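Long-range contacts in S-M checkpoint control protein rad4 (Schizosaccharomyces pombe, PDB 4BU0), which is essential for DNA replication and for the checkpoint coupling S and M phases, its N-terminal BRCT pair binding phosphorylated Crb2: residues K5-F10 with L32-R37; V11-S16 with T54-F59; F103-C108 with D138-I143. One frame throughout, in Å; residues are numbered along the deposited sequence.

Interaction 1: K5-F10 with L32-R37; sequences KPLKGF and LGAAYR
Two backbone hydrogen bonds join Leu7 to Leu32 and Phe10 to Ala35. Leu7 N donates to Leu32 O over 2.9 Å. Ala35 N donates to Phe10 O, also over 2.9 Å, with an N-H...O angle of 169°. Three weaker CA-H...O contacts add to them. Lys5 CA, Ala34 CA and Lys8 CA each make one, with Leu32 O, Leu7 O and Gly33 O respectively. A water links the two backbones, accepting from Gly9 N and donating to Gly33 O.

The apolar contacts centre on Leu7. Leu7 CG is anti to its carbonyl carbon (chi1 -64°), which sets it against Leu32 CB. CD1 touches the same atom, and Leu7 CB meets Ala34 CB at 3.8 Å. Pro6 and Leu32 cross at about a right angle, with Pro6 CG at 3.9 Å from Leu32 CD2. Helix 74-83 adds Trp82, Ile75 and Leu78 to this cluster. Leu7 CD2 sits 3.6 Å above the centre of the Phe10 ring.

Gly33 ends helix 19-31 in a Schellman motif with positive phi. A CB there would clash with Lys5 CB. The Lys5 chain is bent, and its NZ is hydrogen-bonded to Lys31 O.

The contact joins the loop before strand 11-15 in the first BRCT domain to the turn between helix 19-31 and edge strand 35-36. Its polar links are backbone bonds and one water, so it depends mainly on chain shape and apolar packing.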
loop_
_atom_site.group_PDB
_atom_site.type_symbol
_atom_site.label_atom_id
_atom_site.label_comp_id
_atom_site.label_asym_id
_atom_site.label_seq_id
_atom_site.Cartn_x
_atom_site.Cartn_y
_atom_site.Cartn_z
ATOM N N LYS A 5 13.117 -3.045 -26.520
ATOM C CA LYS A 5 13.227 -2.084 -25.424
ATOM C C LYS A 5 11.875 -1.375 -25.166
ATOM O O LYS A 5 11.830 -0.129 -25.140
ATOM C CB LYS A 5 14.375 -1.076 -25.638
ATOM C CG LYS A 5 15.713 -1.692 -26.079
ATOM C CD LYS A 5 16.333 -2.654 -25.066
ATOM C CE LYS A 5 16.514 -4.031 -25.654
ATOM N NZ LYS A 5 15.332 -4.901 -25.409
ATOM N N PRO A 6 10.782 -2.121 -24.849
ATOM C CA PRO A 6 9.502 -1.449 -24.551
ATOM C C PRO A 6 9.576 -0.517 -23.354
ATOM O O PRO A 6 8.772 0.416 -23.286
ATOM C CB PRO A 6 8.540 -2.594 -24.210
ATOM C CG PRO A 6 9.178 -3.820 -24.698
ATOM C CD PRO A 6 10.649 -3.595 -24.767
ATOM N N LEU A 7 10.495 -0.805 -22.372
ATOM C CA LEU A 7 10.579 0.035 -21.172
ATOM C C LEU A 7 11.706 1.057 -21.233
ATOM O O LEU A 7 12.089 1.585 -20.195
ATOM C CB LEU A 7 10.691 -0.808 -19.888
ATOM C CG LEU A 7 9.480 -1.702 -19.577
ATOM C CD1 LEU A 7 9.632 -2.295 -18.177
ATOM C CD2 LEU A 7 8.141 -0.916 -19.646
ATOM N N LYS A 8 12.200 1.404 -22.442
ATOM C CA LYS A 8 13.173 2.495 -22.546
ATOM C C LYS A 8 12.579 3.778 -21.918
ATOM O O LYS A 8 11.401 4.074 -22.143
ATOM C CB LYS A 8 13.518 2.745 -24.021
ATOM C CG LYS A 8 14.557 3.862 -24.203
ATOM C CD LYS A 8 15.073 3.917 -25.642
ATOM C CE LYS A 8 16.198 4.922 -25.771
ATOM N NZ LYS A 8 16.691 5.039 -27.173
ATOM N N GLY A 9 13.360 4.429 -21.064
ATOM C CA GLY A 9 12.895 5.637 -20.399
ATOM C C GLY A 9 12.268 5.389 -19.042
ATOM O O GLY A 9 12.085 6.339 -18.262
ATOM N N PHE A 10 11.907 4.118 -18.740
ATOM C CA PHE A 10 11.384 3.810 -17.406
ATOM C C PHE A 10 12.528 3.672 -16.429
ATOM O O PHE A 10 13.599 3.178 -16.800
ATOM C CB PHE A 10 10.586 2.491 -17.417
ATOM C CG PHE A 10 9.207 2.540 -17.999
ATOM C CD1 PHE A 10 9.009 2.858 -19.342
ATOM C CD2 PHE A 10 8.106 2.162 -17.237
ATOM C CE1 PHE A 10 7.721 2.879 -19.885
ATOM C CE2 PHE A 10 6.815 2.161 -17.788
ATOM C CZ PHE A 10 6.629 2.533 -19.099
ATOM N N LEU A 32 13.961 -5.619 -20.584
ATOM C CA LEU A 32 12.906 -4.860 -21.241
ATOM C C LEU A 32 13.350 -3.450 -21.621
ATOM O O LEU A 32 12.586 -2.765 -22.287
ATOM C CB LEU A 32 11.675 -4.796 -20.313
ATOM C CG LEU A 32 10.773 -6.053 -20.304
ATOM C CD1 LEU A 32 9.992 -6.153 -19.006
ATOM C CD2 LEU A 32 9.793 -6.030 -21.485
ATOM N N GLY A 33 14.519 -3.016 -21.162
ATOM C CA GLY A 33 15.047 -1.704 -21.539
ATOM C C GLY A 33 14.987 -0.639 -20.470
ATOM O O GLY A 33 15.387 0.504 -20.729
ATOM N N ALA A 34 14.491 -0.976 -19.281
ATOM C CA ALA A 34 14.375 0.008 -18.199
ATOM C C ALA A 34 15.693 0.185 -17.479
ATOM O O ALA A 34 16.599 -0.668 -17.542
ATOM C CB ALA A 34 13.333 -0.455 -17.181
ATOM N N ALA A 35 15.791 1.277 -16.729
ATOM C CA ALA A 35 16.864 1.437 -15.775
ATOM C C ALA A 35 16.330 0.863 -14.458
ATOM O O ALA A 35 15.121 0.933 -14.194
ATOM C CB ALA A 35 17.226 2.925 -15.608
ATOM N N TYR A 36 17.187 0.297 -13.648
ATOM C CA TYR A 36 16.815 -0.246 -12.351
ATOM C C TYR A 36 17.662 0.433 -11.313
ATOM O O TYR A 36 18.907 0.403 -11.406
ATOM C CB TYR A 36 17.009 -1.771 -12.294
ATOM C CG TYR A 36 16.663 -2.312 -10.929
ATOM C CD1 TYR A 36 15.336 -2.498 -10.550
ATOM C CD2 TYR A 36 17.653 -2.550 -9.978
ATOM C CE1 TYR A 36 15.004 -2.937 -9.272
ATOM C CE2 TYR A 36 17.333 -2.981 -8.692
ATOM C CZ TYR A 36 16.003 -3.159 -8.342
ATOM O OH TYR A 36 15.663 -3.623 -7.095
ATOM N N ARG A 37 17.004 1.047 -10.309
ATOM C CA ARG A 37 17.713 1.774 -9.263
ATOM C C ARG A 37 17.439 1.174 -7.892
ATOM O O ARG A 37 16.267 0.966 -7.527
ATOM C CB ARG A 37 17.317 3.258 -9.281
ATOM C CG ARG A 37 17.681 4.011 -10.543
ATOM C CD ARG A 37 19.192 4.268 -10.654
ATOM N NE ARG A 37 19.553 4.739 -11.989
ATOM C CZ ARG A 37 19.927 3.944 -12.991
ATOM N NH1 ARG A 37 20.015 2.620 -12.811
ATOM N NH2 ARG A 37 20.197 4.454 -14.177
HETATM O O HOH W 1 16.142 3.005 -20.308
#

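Interaction 2: V11-S16 with T54-F59; sequences VICCTS and TPKYKF
Thr15 OG1 stands anti to its backbone N (chi1 -173°), while Thr54 OG1 sits between its own N and carbonyl carbon (chi1 78°). These torsions bring the two hydroxyls to 2.8 Å, and Thr54 OG1 donates to Thr15 OG1. This is the phosphopeptide site of the first BRCT domain, where the end of strand 11-15 meets the start of helix 55-63. The modified side chain of the bound peptide is hydrogen-bonded by Thr15 OG1, Lys56 NZ and Ser16 N.

Thr54 is also the N-cap of the helix. Thr54 OG1 accepts from Tyr57 N over 3.0 Å, so one hydroxyl caps the helix and holds a ligand-binding threonine. An alanine in place of Thr54 would probably leave Tyr57 N without its cap and Thr15 OG1 without this donor.

The Lys56 chain is extended beyond CG and reaches the strand with its NZ end. Lys56 CD packs on Thr15 CB at 3.8 Å. Ser38 O is a further acceptor for NZ. Lys56 NZ lies 3.6 Å from Cys13 SG and donates to Cys14 O over 2.8 Å, almost in line with the carbonyl bond.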
loop_
_atom_site.group_PDB
_atom_site.type_symbol
_atom_site.label_atom_id
_atom_site.label_comp_id
_atom_site.label_asym_id
_atom_site.label_seq_id
_atom_site.Cartn_x
_atom_site.Cartn_y
_atom_site.Cartn_z
ATOM N N VAL A 11 12.306 4.075 -15.159
ATOM C CA VAL A 11 13.318 3.992 -14.107
ATOM C C VAL A 11 12.600 3.340 -12.944
ATOM O O VAL A 11 11.718 3.955 -12.337
ATOM C CB VAL A 11 13.966 5.352 -13.762
ATOM C CG1 VAL A 11 15.039 5.171 -12.692
ATOM C CG2 VAL A 11 14.565 6.003 -15.016
ATOM N N ILE A 12 12.941 2.076 -12.692
ATOM C CA ILE A 12 12.224 1.288 -11.691
ATOM C C ILE A 12 13.013 1.129 -10.409
ATOM O O ILE A 12 14.220 0.971 -10.420
ATOM C CB ILE A 12 11.895 -0.070 -12.354
ATOM C CG1 ILE A 12 10.838 0.156 -13.479
ATOM C CG2 ILE A 12 11.457 -1.156 -11.327
ATOM C CD1 ILE A 12 10.735 -0.947 -14.488
ATOM N N CYS A 13 12.285 1.168 -9.271
ATOM C CA CYS A 13 12.848 1.020 -7.934
ATOM C C CYS A 13 11.911 0.094 -7.165
ATOM O O CYS A 13 10.715 0.109 -7.471
ATOM C CB CYS A 13 12.934 2.401 -7.289
ATOM S SG CYS A 13 13.728 2.443 -5.665
ATOM N N CYS A 14 12.432 -0.707 -6.206
ATOM C CA CYS A 14 11.603 -1.584 -5.366
ATOM C C CYS A 14 11.628 -1.113 -3.935
ATOM O O CYS A 14 12.641 -0.558 -3.463
ATOM C CB CYS A 14 12.074 -3.038 -5.421
ATOM S SG CYS A 14 11.892 -3.824 -7.035
ATOM N N THR A 15 10.542 -1.425 -3.192
ATOM C CA THR A 15 10.524 -1.217 -1.746
ATOM C C THR A 15 9.839 -2.421 -1.122
ATOM O O THR A 15 8.762 -2.833 -1.581
ATOM C CB THR A 15 9.931 0.129 -1.307
ATOM O OG1 THR A 15 10.133 0.260 0.103
ATOM C CG2 THR A 15 8.447 0.309 -1.630
ATOM N N SER A 16 10.485 -3.019 -0.081
ATOM C CA SER A 16 9.959 -4.194 0.622
ATOM C C SER A 16 9.617 -5.347 -0.314
ATOM O O SER A 16 8.552 -5.980 -0.208
ATOM C CB SER A 16 8.747 -3.827 1.471
ATOM O OG SER A 16 9.185 -3.176 2.648
ATOM N N THR A 54 7.295 2.001 4.594
ATOM C CA THR A 54 8.715 2.171 4.280
ATOM C C THR A 54 9.014 3.623 3.944
ATOM O O THR A 54 8.171 4.316 3.368
ATOM C CB THR A 54 9.190 1.289 3.084
ATOM O OG1 THR A 54 8.769 1.893 1.855
ATOM C CG2 THR A 54 8.764 -0.177 3.182
ATOM N N PRO A 55 10.270 4.073 4.161
ATOM C CA PRO A 55 10.632 5.440 3.777
ATOM C C PRO A 55 10.443 5.751 2.274
ATOM O O PRO A 55 10.019 6.863 1.925
ATOM C CB PRO A 55 12.116 5.513 4.160
ATOM C CG PRO A 55 12.248 4.585 5.293
ATOM C CD PRO A 55 11.363 3.423 4.919
ATOM N N LYS A 56 10.731 4.766 1.378
ATOM C CA LYS A 56 10.529 4.996 -0.064
ATOM C C LYS A 56 9.056 5.201 -0.376
ATOM O O LYS A 56 8.683 6.110 -1.110
ATOM C CB LYS A 56 11.036 3.811 -0.896
ATOM C CG LYS A 56 12.563 3.718 -1.017
ATOM C CD LYS A 56 12.940 2.466 -1.802
ATOM C CE LYS A 56 14.452 2.353 -1.984
ATOM N NZ LYS A 56 14.802 1.022 -2.557
ATOM N N TYR A 57 8.192 4.305 0.183
ATOM C CA TYR A 57 6.775 4.450 -0.078
ATOM C C TYR A 57 6.260 5.770 0.465
ATOM O O TYR A 57 5.527 6.480 -0.216
ATOM C CB TYR A 57 6.010 3.275 0.563
ATOM C CG TYR A 57 4.538 3.255 0.227
ATOM C CD1 TYR A 57 3.640 4.123 0.859
ATOM C CD2 TYR A 57 4.021 2.319 -0.664
ATOM C CE1 TYR A 57 2.283 4.103 0.554
ATOM C CE2 TYR A 57 2.653 2.274 -0.959
ATOM C CZ TYR A 57 1.784 3.148 -0.316
ATOM O OH TYR A 57 0.434 3.107 -0.596
ATOM N N LYS A 58 6.652 6.100 1.709
ATOM C CA LYS A 58 6.176 7.343 2.315
ATOM C C LYS A 58 6.572 8.571 1.484
ATOM O O LYS A 58 5.778 9.505 1.350
ATOM C CB LYS A 58 6.706 7.484 3.735
ATOM C CG LYS A 58 6.058 6.492 4.720
ATOM C CD LYS A 58 6.706 6.627 6.099
ATOM C CE LYS A 58 6.186 5.551 7.026
ATOM N NZ LYS A 58 6.801 5.673 8.377
ATOM N N PHE A 59 7.818 8.579 0.937
ATOM C CA PHE A 59 8.268 9.709 0.128
ATOM C C PHE A 59 7.428 9.848 -1.130
ATOM O O PHE A 59 7.000 10.939 -1.479
ATOM C CB PHE A 59 9.748 9.530 -0.259
ATOM C CG PHE A 59 10.344 10.810 -0.802
ATOM C CD1 PHE A 59 10.183 11.160 -2.139
ATOM C CD2 PHE A 59 10.999 11.700 0.042
ATOM C CE1 PHE A 59 10.677 12.383 -2.624
ATOM C CE2 PHE A 59 11.507 12.907 -0.448
ATOM C CZ PHE A 59 11.325 13.245 -1.772
#

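Interaction 3: F103-C108 with D138-I143; sequences FKCRVC and DVTHLI
Arg106 O is gripped by two backbone N-H groups of residues 138-143. Thr140 N donates to Arg106 O at 2.8 Å, in the carbonyl plane. His141 N donates to Arg106 O at 3.2 Å, tilted 27° from that plane. The contact pairs parallel strands 106-110 and 141-144, the central two of the four-stranded sheet of the second BRCT domain. Val107 is in register with His141 and Cys108 with Leu142. The ladder goes on from Cys108 N to His141 O and from Ile143 N to Cys108 O.

Just before the strand, the Thr140 side chain takes over the pairing. Thr140 OG1 sits between its own N and carbonyl carbon (chi1 64°) and accepts from Arg106 N at 2.9 Å. The same oxygen shares a hydrogen bond with His141 ND1, which helps fix the turn of the imidazole. That ring also stacks with Trp167, and Cys105 SG approaches it obliquely, nearest to CE1.

The two sheet faces carry different apolar packing. On the face of Val107 and His141, Val107 CG1 meets Ile143 CD1 at 3.6 Å. On the face of Cys108 and Leu142, Cys108 CB touches both Val139 CG1 and Leu142 CD1.

Arg106 and Asp138 form a salt bridge near the surface. Asp138 OD2 lies 3.4 Å from Arg106 NE, well out of the guanidinium plane, so the pair rests on charge alone. Asp138 OD1 is hydrogen-bonded to Thr136. A water in the guanidinium plane accepts from Arg106 NE at 2.9 Å and donates to Asp138 OD1 at 2.7 Å.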
loop_
_atom_site.group_PDB
_atom_site.type_symbol
_atom_site.label_atom_id
_atom_site.label_comp_id
_atom_site.label_asym_id
_atom_site.label_seq_id
_atom_site.Cartn_x
_atom_site.Cartn_y
_atom_site.Cartn_z
ATOM N N PHE A 103 -3.104 -2.157 0.049
ATOM C CA PHE A 103 -2.299 -3.360 0.122
ATOM C C PHE A 103 -1.575 -3.390 1.470
ATOM O O PHE A 103 -0.954 -2.386 1.879
ATOM C CB PHE A 103 -1.296 -3.367 -1.055
ATOM C CG PHE A 103 -0.498 -4.631 -1.167
ATOM C CD1 PHE A 103 -1.092 -5.811 -1.602
ATOM C CD2 PHE A 103 0.842 -4.655 -0.819
ATOM C CE1 PHE A 103 -0.343 -6.994 -1.702
ATOM C CE2 PHE A 103 1.589 -5.828 -0.928
ATOM C CZ PHE A 103 0.990 -6.987 -1.370
ATOM N N LYS A 104 -1.689 -4.531 2.158
ATOM C CA LYS A 104 -1.069 -4.811 3.458
ATOM C C LYS A 104 -1.708 -4.041 4.618
ATOM O O LYS A 104 -1.246 -4.200 5.761
ATOM C CB LYS A 104 0.454 -4.594 3.482
ATOM C CG LYS A 104 1.220 -5.634 2.653
ATOM C CD LYS A 104 1.337 -6.978 3.328
ATOM C CE LYS A 104 2.471 -7.793 2.748
ATOM N NZ LYS A 104 2.086 -8.459 1.476
ATOM N N CYS A 105 -2.769 -3.263 4.360
ATOM C CA CYS A 105 -3.471 -2.625 5.482
ATOM C C CYS A 105 -4.389 -3.650 6.110
ATOM O O CYS A 105 -5.017 -4.440 5.402
ATOM C CB CYS A 105 -4.273 -1.405 5.040
ATOM S SG CYS A 105 -3.260 -0.018 4.501
ATOM N N ARG A 106 -4.526 -3.569 7.441
ATOM C CA ARG A 106 -5.429 -4.417 8.233
ATOM C C ARG A 106 -6.181 -3.419 9.063
ATOM O O ARG A 106 -5.595 -2.805 9.959
ATOM C CB ARG A 106 -4.646 -5.427 9.076
ATOM C CG ARG A 106 -3.839 -6.384 8.200
ATOM C CD ARG A 106 -3.105 -7.451 9.022
ATOM N NE ARG A 106 -4.032 -8.489 9.474
ATOM C CZ ARG A 106 -4.412 -9.534 8.743
ATOM N NH1 ARG A 106 -3.933 -9.708 7.513
ATOM N NH2 ARG A 106 -5.280 -10.410 9.230
ATOM N N VAL A 107 -7.403 -3.122 8.646
ATOM C CA VAL A 107 -8.172 -2.020 9.187
ATOM C C VAL A 107 -9.287 -2.500 10.101
ATOM O O VAL A 107 -10.086 -3.367 9.717
ATOM C CB VAL A 107 -8.766 -1.172 8.032
ATOM C CG1 VAL A 107 -9.516 0.042 8.578
ATOM C CG2 VAL A 107 -7.674 -0.716 7.054
ATOM N N CYS A 108 -9.362 -1.877 11.277
ATOM C CA CYS A 108 -10.383 -2.147 12.291
ATOM C C CYS A 108 -11.126 -0.847 12.506
ATOM O O CYS A 108 -10.561 0.227 12.250
ATOM C CB CYS A 108 -9.675 -2.623 13.562
ATOM S SG CYS A 108 -10.772 -3.194 14.883
ATOM N N ASP A 138 -1.854 -7.102 15.207
ATOM C CA ASP A 138 -1.377 -6.959 13.832
ATOM C C ASP A 138 -2.251 -5.999 13.011
ATOM O O ASP A 138 -1.980 -5.795 11.817
ATOM C CB ASP A 138 -1.250 -8.317 13.148
ATOM C CG ASP A 138 -2.521 -9.085 12.975
ATOM O OD1 ASP A 138 -3.450 -8.867 13.760
ATOM O OD2 ASP A 138 -2.558 -9.967 12.097
ATOM N N VAL A 139 -3.253 -5.333 13.650
ATOM C CA VAL A 139 -4.012 -4.320 12.917
ATOM C C VAL A 139 -3.085 -3.148 12.629
ATOM O O VAL A 139 -2.246 -2.766 13.477
ATOM C CB VAL A 139 -5.260 -3.918 13.748
ATOM C CG1 VAL A 139 -5.855 -2.569 13.313
ATOM C CG2 VAL A 139 -6.313 -5.042 13.707
ATOM N N THR A 140 -3.222 -2.552 11.429
ATOM C CA THR A 140 -2.356 -1.447 11.050
ATOM C C THR A 140 -3.018 -0.097 11.301
ATOM O O THR A 140 -2.327 0.911 11.523
ATOM C CB THR A 140 -1.917 -1.566 9.580
ATOM O OG1 THR A 140 -3.046 -1.459 8.705
ATOM C CG2 THR A 140 -1.157 -2.887 9.309
ATOM N N HIS A 141 -4.366 -0.057 11.177
ATOM C CA HIS A 141 -5.107 1.184 11.356
ATOM C C HIS A 141 -6.400 0.928 12.042
ATOM O O HIS A 141 -7.155 0.076 11.593
ATOM C CB HIS A 141 -5.435 1.861 9.999
ATOM C CG HIS A 141 -4.220 2.208 9.185
ATOM N ND1 HIS A 141 -3.533 1.235 8.457
ATOM C CD2 HIS A 141 -3.575 3.398 9.052
ATOM C CE1 HIS A 141 -2.512 1.875 7.874
ATOM N NE2 HIS A 141 -2.500 3.178 8.208
ATOM N N LEU A 142 -6.664 1.688 13.103
ATOM C CA LEU A 142 -7.969 1.681 13.733
ATOM C C LEU A 142 -8.667 2.985 13.349
ATOM O O LEU A 142 -8.163 4.039 13.711
ATOM C CB LEU A 142 -7.814 1.582 15.272
ATOM C CG LEU A 142 -9.135 1.733 16.036
ATOM C CD1 LEU A 142 -10.061 0.590 15.760
ATOM C CD2 LEU A 142 -8.878 1.873 17.549
ATOM N N ILE A 143 -9.779 2.911 12.611
ATOM C CA ILE A 143 -10.540 4.117 12.277
ATOM C C ILE A 143 -11.535 4.311 13.397
ATOM O O ILE A 143 -12.374 3.420 13.636
ATOM C CB ILE A 143 -11.227 3.977 10.909
ATOM C CG1 ILE A 143 -10.180 3.761 9.776
ATOM C CG2 ILE A 143 -12.086 5.240 10.661
ATOM C CD1 ILE A 143 -10.834 3.418 8.430
HETATM O O HOH W 2 -5.486 -8.969 11.982
#

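Interactions 1 and 2 belong to the first BRCT domain, interaction 3 to the second. The segments of interactions 1 and 2 alternate along the chain; interaction 3 follows both. The centres of interactions 1 and 2 are about 17 Å apart. They meet in one parallel sheet, where strand 35-36 pairs with strand 11-15 through probable hydrogen bonds between Ile12 N and Ala35 O and between Arg37 N and Ile12 O. Interaction 3 lies in the separate sheet of the second domain, its centre about 20 Å from that of interaction 2 and 34 Å from that of interaction 1. Both sheets have strand order 2-1-3-4. In the first domain, interaction 2 contributes hydrogen bonds and packing to the bound peptide.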